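Side-chain contacts in ORF99 (Acidianus Filamentous Virus 1, PDB 3DF6), which is of unknown function but stable to heat and acid, and possibly related to the type I-D anti-CRISPR proteins of archaeal viruses: residues L36-L41 against Y85-I90; S48-N53 against Y77-E82; E60-Y63 against A69-K72. The protein carries 2 engineered substitutions. All coordinates share one frame; numbering follows the deposited sequence. Where two conformers were deposited one is given.

Contact 1: L36-L41 against Y85-I90; sequences LEFEEL and YTVLSI
Two aromatic rings lie almost flat on each other where Phe38, on helix 35-42, meets Tyr85, on strand 84-96. Their planes differ by only 6° and their centroids are 4.3 Å apart, an offset stack in which the two side chains cross at about a right angle. The overlap runs on toward the tyrosine backbone: Tyr85 CB sits 3.8 Å from Phe38 CD1 and makes an off-centre CH-pi contact with the phenylalanine ring. Phe38 places its ring there by holding CG anti to the backbone N (chi1 -169°). At the ring edge stands Val87, its CG2 4.3 Å from Phe38 CD1, while Tyr77 meets the same phenylalanine edge-to-face. One helical turn on, Leu41 straddles the end of Ile90, with CD1 and CD2 each 4.0 Å from Ile90 CD1. A classic beta bulge, with Leu88 and Ser89 both opposite Glu76, shifts the strand's alternation, and Ile90 thereby faces the helix as Tyr85 and Val87 do. Leu41 continues onto Val14 of helix 3-18. Across this buried boundary the chemistry is aromatic and aliphatic throughout, consistent with a helix seated on the sheet mainly by shape fit and burial of apolar surface.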
loop_
_atom_site.group_PDB
_atom_site.type_symbol
_atom_site.label_atom_id
_atom_site.label_comp_id
_atom_site.label_asym_id
_atom_site.label_seq_id
_atom_site.Cartn_x
_atom_site.Cartn_y
_atom_site.Cartn_z
ATOM N N LEU C 36 1.842 5.098 -20.755
ATOM C CA LEU C 36 0.864 4.004 -20.775
ATOM C C LEU C 36 0.616 3.419 -19.400
ATOM O O LEU C 36 -0.533 3.137 -19.051
ATOM C CB LEU C 36 1.291 2.885 -21.737
ATOM C CG LEU C 36 1.223 3.273 -23.211
ATOM C CD1 LEU C 36 2.049 2.314 -24.077
ATOM C CD2 LEU C 36 -0.223 3.374 -23.710
ATOM N N GLU C 37 1.695 3.223 -18.639
ATOM C CA GLU C 37 1.569 2.721 -17.280
ATOM C C GLU C 37 0.858 3.760 -16.390
ATOM O O GLU C 37 -0.047 3.396 -15.609
ATOM C CB GLU C 37 2.942 2.298 -16.707
ATOM C CG GLU C 37 3.784 1.366 -17.669
ATOM C CD GLU C 37 5.133 0.956 -17.060
ATOM O OE1 GLU C 37 5.883 1.851 -16.575
ATOM O OE2 GLU C 37 5.451 -0.272 -17.065
ATOM N N PHE C 38 1.259 5.027 -16.504
ATOM C CA PHE C 38 0.662 6.112 -15.714
ATOM C C PHE C 38 -0.846 6.238 -15.964
ATOM O O PHE C 38 -1.622 6.393 -15.026
ATOM C CB PHE C 38 1.408 7.430 -15.969
ATOM C CG PHE C 38 1.052 8.549 -15.004
ATOM C CD1 PHE C 38 1.557 8.566 -13.717
ATOM C CD2 PHE C 38 0.257 9.612 -15.421
ATOM C CE1 PHE C 38 1.234 9.598 -12.823
ATOM C CE2 PHE C 38 -0.067 10.664 -14.542
ATOM C CZ PHE C 38 0.426 10.639 -13.226
ATOM N N GLU C 39 -1.245 6.143 -17.227
ATOM C CA GLU C 39 -2.647 6.181 -17.640
ATOM C C GLU C 39 -3.457 4.990 -17.133
ATOM O O GLU C 39 -4.610 5.129 -16.683
ATOM C CB GLU C 39 -2.731 6.325 -19.170
ATOM C CG GLU C 39 -2.358 7.725 -19.591
ATOM C CD GLU C 39 -2.292 7.923 -21.083
ATOM O OE1 GLU C 39 -2.484 6.944 -21.846
ATOM O OE2 GLU C 39 -2.041 9.086 -21.485
ATOM N N GLU C 40 -2.832 3.831 -17.189
ATOM C CA GLU C 40 -3.374 2.616 -16.614
ATOM C C GLU C 40 -3.582 2.749 -15.102
ATOM O O GLU C 40 -4.592 2.286 -14.582
ATOM C CB GLU C 40 -2.445 1.440 -16.948
ATOM C CG GLU C 40 -2.979 0.081 -16.595
ATOM C CD GLU C 40 -4.293 -0.264 -17.270
ATOM O OE1 GLU C 40 -4.507 0.133 -18.445
ATOM O OE2 GLU C 40 -5.106 -0.961 -16.610
ATOM N N LEU C 41 -2.634 3.392 -14.418
ATOM C CA LEU C 41 -2.687 3.610 -12.969
ATOM C C LEU C 41 -3.927 4.411 -12.528
ATOM O O LEU C 41 -4.606 4.057 -11.557
ATOM C CB LEU C 41 -1.426 4.354 -12.508
ATOM C CG LEU C 41 -1.216 4.620 -11.003
ATOM C CD1 LEU C 41 -0.955 3.310 -10.256
ATOM C CD2 LEU C 41 -0.059 5.591 -10.771
ATOM N N TYR C 85 6.953 9.508 -16.012
ATOM C CA TYR C 85 6.455 10.077 -14.769
ATOM C C TYR C 85 7.141 9.329 -13.648
ATOM O O TYR C 85 6.942 8.120 -13.494
ATOM C CB TYR C 85 4.912 9.931 -14.694
ATOM C CG TYR C 85 4.203 10.582 -15.893
ATOM C CD1 TYR C 85 3.578 11.828 -15.776
ATOM C CD2 TYR C 85 4.200 9.964 -17.152
ATOM C CE1 TYR C 85 2.950 12.435 -16.880
ATOM C CE2 TYR C 85 3.591 10.564 -18.266
ATOM C CZ TYR C 85 2.970 11.796 -18.124
ATOM O OH TYR C 85 2.370 12.387 -19.235
ATOM N N THR C 86 8.012 10.024 -12.917
ATOM C CA THR C 86 8.613 9.443 -11.722
ATOM C C THR C 86 7.647 9.607 -10.532
ATOM O O THR C 86 7.481 10.702 -9.991
ATOM C CB THR C 86 9.980 10.063 -11.385
ATOM O OG1 THR C 86 10.874 9.874 -12.482
ATOM C CG2 THR C 86 10.583 9.414 -10.147
ATOM N N VAL C 87 7.036 8.502 -10.126
ATOM C CA VAL C 87 6.077 8.510 -9.030
ATOM C C VAL C 87 6.814 8.427 -7.690
ATOM O O VAL C 87 7.651 7.532 -7.472
ATOM C CB VAL C 87 5.032 7.381 -9.193
ATOM C CG1 VAL C 87 4.066 7.332 -7.990
ATOM C CG2 VAL C 87 4.237 7.556 -10.503
ATOM N N LEU C 88 6.475 9.350 -6.789
ATOM C CA LEU C 88 7.117 9.451 -5.481
ATOM C C LEU C 88 6.218 8.983 -4.349
ATOM O O LEU C 88 6.704 8.542 -3.303
ATOM C CB LEU C 88 7.579 10.887 -5.215
ATOM C CG LEU C 88 8.572 11.394 -6.275
ATOM C CD1 LEU C 88 8.710 12.906 -6.118
ATOM C CD2 LEU C 88 9.907 10.700 -6.106
ATOM N N SER C 89 4.914 9.092 -4.571
ATOM C CA SER C 89 3.901 8.657 -3.598
ATOM C C SER C 89 2.563 8.429 -4.291
ATOM O O SER C 89 2.273 9.073 -5.322
ATOM C CB SER C 89 3.736 9.700 -2.485
ATOM O OG SER C 89 2.883 9.210 -1.458
ATOM N N ILE C 90 1.770 7.510 -3.732
ATOM C CA ILE C 90 0.403 7.250 -4.108
ATOM C C ILE C 90 -0.377 7.077 -2.780
ATOM O O ILE C 90 0.098 6.389 -1.864
ATOM C CB ILE C 90 0.248 5.957 -4.983
ATOM C CG1 ILE C 90 1.158 6.004 -6.217
ATOM C CG2 ILE C 90 -1.220 5.838 -5.469
ATOM C CD1 ILE C 90 1.173 4.692 -7.121
#

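Contact 2: S48-N53 against Y77-E82; sequences SNSAEN and YVRQPE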
loop_
_atom_site.group_PDB
_atom_site.type_symbol
_atom_site.label_atom_id
_atom_site.label_comp_id
_atom_site.label_asym_id
_atom_site.label_seq_id
_atom_site.Cartn_x
_atom_site.Cartn_y
_atom_site.Cartn_z
ATOM N N SER C 48 -10.641 15.601 -11.406
ATOM C CA SER C 48 -9.232 15.695 -11.125
ATOM C C SER C 48 -8.850 17.116 -10.797
ATOM O O SER C 48 -9.519 18.064 -11.216
ATOM C CB SER C 48 -8.396 15.206 -12.331
ATOM O OG SER C 48 -8.400 16.184 -13.368
ATOM N N ASN C 49 -7.762 17.222 -10.040
ATOM C CA ASN C 49 -7.102 18.493 -9.775
ATOM C C ASN C 49 -5.620 18.194 -9.849
ATOM O O ASN C 49 -5.185 17.125 -9.473
ATOM C CB ASN C 49 -7.465 19.027 -8.379
ATOM C CG ASN C 49 -7.021 20.470 -8.159
ATOM O OD1 ASN C 49 -7.187 21.335 -9.033
ATOM N ND2 ASN C 49 -6.469 20.738 -6.974
ATOM N N SER C 50 -4.849 19.136 -10.377
ATOM C CA SER C 50 -3.414 18.933 -10.495
ATOM C C SER C 50 -2.726 20.186 -9.985
ATOM O O SER C 50 -3.025 21.268 -10.457
ATOM C CB SER C 50 -3.026 18.701 -11.961
ATOM O OG SER C 50 -1.625 18.606 -12.117
ATOM N N ALA C 51 -1.827 20.030 -9.017
ATOM C CA ALA C 51 -1.124 21.164 -8.428
ATOM C C ALA C 51 0.372 20.918 -8.560
ATOM O O ALA C 51 0.851 19.820 -8.275
ATOM C CB ALA C 51 -1.508 21.315 -6.961
ATOM N N GLU C 52 1.087 21.940 -9.018
ATOM C CA GLU C 52 2.539 21.916 -9.129
ATOM C C GLU C 52 3.168 22.737 -8.015
ATOM O O GLU C 52 2.794 23.897 -7.770
ATOM C CB GLU C 52 2.994 22.471 -10.485
ATOM C CG GLU C 52 4.489 22.284 -10.799
ATOM C CD GLU C 52 4.919 23.011 -12.073
ATOM O OE1 GLU C 52 4.040 23.349 -12.889
ATOM O OE2 GLU C 52 6.130 23.262 -12.256
ATOM N N ASN C 53 4.154 22.140 -7.359
ATOM C CA ASN C 53 4.903 22.822 -6.328
ATOM C C ASN C 53 6.365 22.379 -6.382
ATOM O O ASN C 53 6.636 21.190 -6.274
ATOM C CB ASN C 53 4.285 22.482 -4.973
ATOM C CG ASN C 53 4.894 23.272 -3.844
ATOM O OD1 ASN C 53 5.572 24.256 -4.058
ATOM N ND2 ASN C 53 4.660 22.823 -2.624
ATOM N N TYR C 77 4.212 13.118 -8.352
ATOM C CA TYR C 77 5.143 12.739 -9.416
ATOM C C TYR C 77 5.972 13.885 -9.976
ATOM O O TYR C 77 5.621 15.071 -9.818
ATOM C CB TYR C 77 4.410 12.034 -10.577
ATOM C CG TYR C 77 3.361 12.878 -11.291
ATOM C CD1 TYR C 77 3.675 13.606 -12.445
ATOM C CD2 TYR C 77 2.056 12.948 -10.799
ATOM C CE1 TYR C 77 2.697 14.379 -13.095
ATOM C CE2 TYR C 77 1.090 13.696 -11.428
ATOM C CZ TYR C 77 1.406 14.405 -12.575
ATOM O OH TYR C 77 0.419 15.138 -13.174
ATOM N N VAL C 78 7.057 13.503 -10.657
ATOM C CA VAL C 78 7.863 14.430 -11.449
ATOM C C VAL C 78 7.735 14.052 -12.933
ATOM O O VAL C 78 7.881 12.885 -13.302
ATOM C CB VAL C 78 9.332 14.438 -10.987
ATOM C CG1 VAL C 78 10.178 15.407 -11.838
ATOM C CG2 VAL C 78 9.430 14.800 -9.491
ATOM N N ARG C 79 7.438 15.043 -13.773
ATOM C CA ARG C 79 7.338 14.824 -15.218
ATOM C C ARG C 79 8.724 14.770 -15.870
ATOM O O ARG C 79 9.500 15.724 -15.790
ATOM C CB ARG C 79 6.490 15.905 -15.882
ATOM C CG ARG C 79 5.034 15.922 -15.467
ATOM C CD ARG C 79 4.212 16.801 -16.434
ATOM N NE ARG C 79 3.027 17.333 -15.759
ATOM C CZ ARG C 79 1.783 16.865 -15.883
ATOM N NH1 ARG C 79 1.500 15.848 -16.696
ATOM N NH2 ARG C 79 0.810 17.432 -15.190
ATOM N N GLN C 80 9.015 13.645 -16.517
ATOM C CA GLN C 80 10.308 13.426 -17.163
ATOM C C GLN C 80 10.224 13.616 -18.689
ATOM O O GLN C 80 9.120 13.730 -19.240
ATOM C CB GLN C 80 10.848 12.040 -16.781
ATOM C CG GLN C 80 10.913 11.797 -15.248
ATOM C CD GLN C 80 12.018 12.597 -14.551
ATOM O OE1 GLN C 80 12.833 13.253 -15.206
ATOM N NE2 GLN C 80 12.059 12.521 -13.221
ATOM N N PRO C 81 11.390 13.672 -19.381
ATOM C CA PRO C 81 11.338 13.776 -20.842
ATOM C C PRO C 81 10.902 12.442 -21.467
ATOM O O PRO C 81 10.947 11.404 -20.797
ATOM C CB PRO C 81 12.790 14.126 -21.241
ATOM C CG PRO C 81 13.549 14.335 -19.951
ATOM C CD PRO C 81 12.775 13.621 -18.876
ATOM N N GLU C 82 10.495 12.477 -22.738
ATOM C CA GLU C 82 9.890 11.325 -23.424
ATOM C C GLU C 82 8.672 10.817 -22.660
ATOM O O GLU C 82 8.409 9.607 -22.630
ATOM C CB GLU C 82 10.888 10.178 -23.658
ATOM C CG GLU C 82 11.621 10.231 -24.993
ATOM C CD GLU C 82 12.917 11.004 -24.921
ATOM O OE1 GLU C 82 13.550 11.019 -23.843
ATOM O OE2 GLU C 82 13.314 11.589 -25.949
#
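Ser50 is the point at which strand 47-53 reaches past its neighbour toward Tyr77 and Arg79. Its hydroxyl is turned anti to the backbone N (chi1 175°) and comes within 4.2 Å of Tyr77 OH, with Ser50 OG also 4.1 Å from Arg79 NH2 at the edge of the guanidinium group. Neither approach is a bond. The connection is made by Asp59 of the intervening strand 56-64: its OD1 is hydrogen-bonded to Ser50 OG and its OD2 to Tyr77 OH, and one carboxylate links the two hydroxyls. Beyond them, Arg79 runs extended beside Tyr77, its CG at the edge of the tyrosine ring, and brings its guanidinium over Tyr77 CE1, 3.8 Å from that plane and over its centre, while Phe57 makes a cation-pi contact with the arginine. Next in sequence, Ala51 contributes through its backbone, bonded to Ile58. Glu52 then rests its side chain on Phe57, and its OE1 remains 6.7 Å from Arg79 NE, a distance at which the opposite charges could exert only a modest mutual pull. Consecutive strands 47-53, 56-64 and 69-80 lie side by side, antiparallel, as a beta meander, whose outer two this contact bridges over the middle one.

Contact 3: E60-Y63 against A69-K72; sequences EYSY and AMKK. Engineered in segment 69-72: Met70 (natural residue Ile).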
loop_
_atom_site.group_PDB
_atom_site.type_symbol
_atom_site.label_atom_id
_atom_site.label_comp_id
_atom_site.label_asym_id
_atom_site.label_seq_id
_atom_site.Cartn_x
_atom_site.Cartn_y
_atom_site.Cartn_z
ATOM N N GLU C 60 -4.934 14.945 -7.658
ATOM C CA GLU C 60 -5.983 14.337 -6.873
ATOM C C GLU C 60 -7.067 13.884 -7.843
ATOM O O GLU C 60 -7.638 14.704 -8.547
ATOM C CB GLU C 60 -6.535 15.369 -5.905
ATOM C CG GLU C 60 -7.681 14.870 -5.054
ATOM C CD GLU C 60 -8.268 16.010 -4.223
ATOM O OE1 GLU C 60 -7.555 17.017 -3.992
ATOM O OE2 GLU C 60 -9.435 15.907 -3.815
ATOM N N TYR C 61 -7.316 12.585 -7.886
ATOM C CA TYR C 61 -8.312 12.002 -8.782
ATOM C C TYR C 61 -9.453 11.441 -7.960
ATOM O O TYR C 61 -9.225 10.688 -7.028
ATOM C CB TYR C 61 -7.691 10.885 -9.599
ATOM C CG TYR C 61 -6.467 11.325 -10.379
ATOM C CD1 TYR C 61 -6.594 12.120 -11.524
ATOM C CD2 TYR C 61 -5.198 10.951 -9.972
ATOM C CE1 TYR C 61 -5.447 12.534 -12.257
ATOM C CE2 TYR C 61 -4.057 11.340 -10.691
ATOM C CZ TYR C 61 -4.190 12.126 -11.820
ATOM O OH TYR C 61 -3.061 12.495 -12.516
ATOM N N SER C 62 -10.681 11.801 -8.323
ATOM C CA SER C 62 -11.872 11.373 -7.591
ATOM C C SER C 62 -12.681 10.380 -8.449
ATOM O O SER C 62 -12.808 10.565 -9.671
ATOM C CB SER C 62 -12.706 12.612 -7.209
ATOM O OG SER C 62 -11.922 13.473 -6.373
ATOM N N TYR C 63 -13.212 9.331 -7.805
ATOM C CA TYR C 63 -13.964 8.279 -8.488
ATOM C C TYR C 63 -15.265 8.072 -7.715
ATOM O O TYR C 63 -15.219 7.818 -6.498
ATOM C CB TYR C 63 -13.164 6.946 -8.533
ATOM C CG TYR C 63 -11.734 7.076 -9.069
ATOM C CD1 TYR C 63 -11.424 6.685 -10.379
ATOM C CD2 TYR C 63 -10.710 7.604 -8.279
ATOM C CE1 TYR C 63 -10.126 6.806 -10.881
ATOM C CE2 TYR C 63 -9.409 7.729 -8.772
ATOM C CZ TYR C 63 -9.135 7.326 -10.079
ATOM O OH TYR C 63 -7.854 7.439 -10.573
ATOM N N ALA C 69 -20.426 7.401 -1.409
ATOM C CA ALA C 69 -19.022 7.093 -1.228
ATOM C C ALA C 69 -18.243 7.580 -2.439
ATOM O O ALA C 69 -18.677 7.437 -3.578
ATOM C CB ALA C 69 -18.836 5.610 -1.022
HETATM N N MSE C 70 -17.108 8.192 -2.167
HETATM C CA MSE C 70 -16.174 8.596 -3.190
HETATM C C MSE C 70 -14.792 8.037 -2.858
HETATM O O MSE C 70 -14.401 7.985 -1.702
HETATM C CB MSE C 70 -16.151 10.116 -3.253
HETATM C CG MSE C 70 -14.871 10.661 -3.723
HETATM SE SE MSE C 70 -15.140 12.446 -4.277
HETATM C CE MSE C 70 -14.580 13.395 -2.699
ATOM N N LYS C 71 -14.068 7.587 -3.871
ATOM C CA LYS C 71 -12.682 7.157 -3.695
ATOM C C LYS C 71 -11.807 8.270 -4.232
ATOM O O LYS C 71 -12.078 8.793 -5.323
ATOM C CB LYS C 71 -12.387 5.856 -4.456
ATOM C CG LYS C 71 -13.001 4.553 -3.915
ATOM C CD LYS C 71 -12.171 3.962 -2.797
ATOM C CE LYS C 71 -12.833 2.726 -2.169
ATOM N NZ LYS C 71 -11.950 2.295 -1.052
ATOM N N LYS C 72 -10.792 8.658 -3.465
ATOM C CA LYS C 72 -9.844 9.676 -3.926
ATOM C C LYS C 72 -8.435 9.117 -3.968
ATOM O O LYS C 72 -7.983 8.458 -3.019
ATOM C CB LYS C 72 -9.862 10.919 -3.048
ATOM C CG LYS C 72 -11.210 11.701 -3.092
ATOM C CD LYS C 72 -11.062 12.980 -2.237
ATOM C CE LYS C 72 -12.289 13.866 -2.311
ATOM N NZ LYS C 72 -12.330 14.962 -1.242
#
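Lys71 O receives the shortest polar bond between these strands, from Tyr63 N at 2.8 Å, with a C=O...N angle of 163°. The same oxygen has two further neighbours: Ser62 CA offers a CA-H...O contact at 3.4 Å, and Tyr63 brings the edge of its ring alongside, with CD2 3.5 Å from Lys71 O and the oxygen in the ring plane. In return, Lys71 N donates to Tyr63 O at 2.9 Å, and the two bonds define a hydrogen-bonded antiparallel pair. Beside it, Ser62 and Lys72 form a non-hydrogen-bonded pair, in which Lys72 CA makes a CA-H...O contact with Tyr61 O.

The two faces of this ribbon meet different surroundings. On the face of Ser62 and Lys72, the extended lysine passes Ser62 OG, which is 3.8 Å from Lys72 CG, and then Glu60 OE2 at a slant, with Lys72 CD 3.7 Å from that oxygen. The stronger partner of the ammonium is Asp95, whose OD2 makes a salt bridge with it; the pair of Lys72 NZ with Glu60 OE2, 4.0 Å apart, is a long and secondary salt bridge. Met70, an engineered residue present as selenomethionine, lays SE against Ser62 CB at 3.8 Å. On the opposite face, Tyr63 sends its hydroxyl to Ile42 O, while Lys71 bends at chi2 (-83°) and its end leads away from strand 56-64. There Asp20 pairs with the lysine in a salt bridge and Asn94 accepts a hydrogen bond, so the buried charge is probably well compensated. Reciprocal backbone bonds and axes 151° apart mark an antiparallel pair, and the short link between strands 56-64 and 69-80 makes it a beta hairpin, at the middle of the antiparallel sheet.

How the contacts relate
The contacts illustrate how one antiparallel sheet changes its chemistry with position. Contact 1 is core: apolar and aromatic packing joins helix 35-42 to the sheet. Contact 3, partly buried, lies within the sheet; backbone bonds set its register, and side chains divide between the face of Ser62 and Lys72 and the helix-facing side of Tyr63 and Lys71, with a paired lysine on each. Contact 2 lies nearer the surface, spans a strand, and is mediated by Asp59 and Phe57 of that strand. Contacts 2 and 3 share strand 69-80, whose neighbour 84-96 serves contact 1. Phe38 CZ, 4.0 Å from Tyr61 OH, joins contacts 1 and 3; Thr86 N, 2.9 Å from Val78 O, joins 1 and 2.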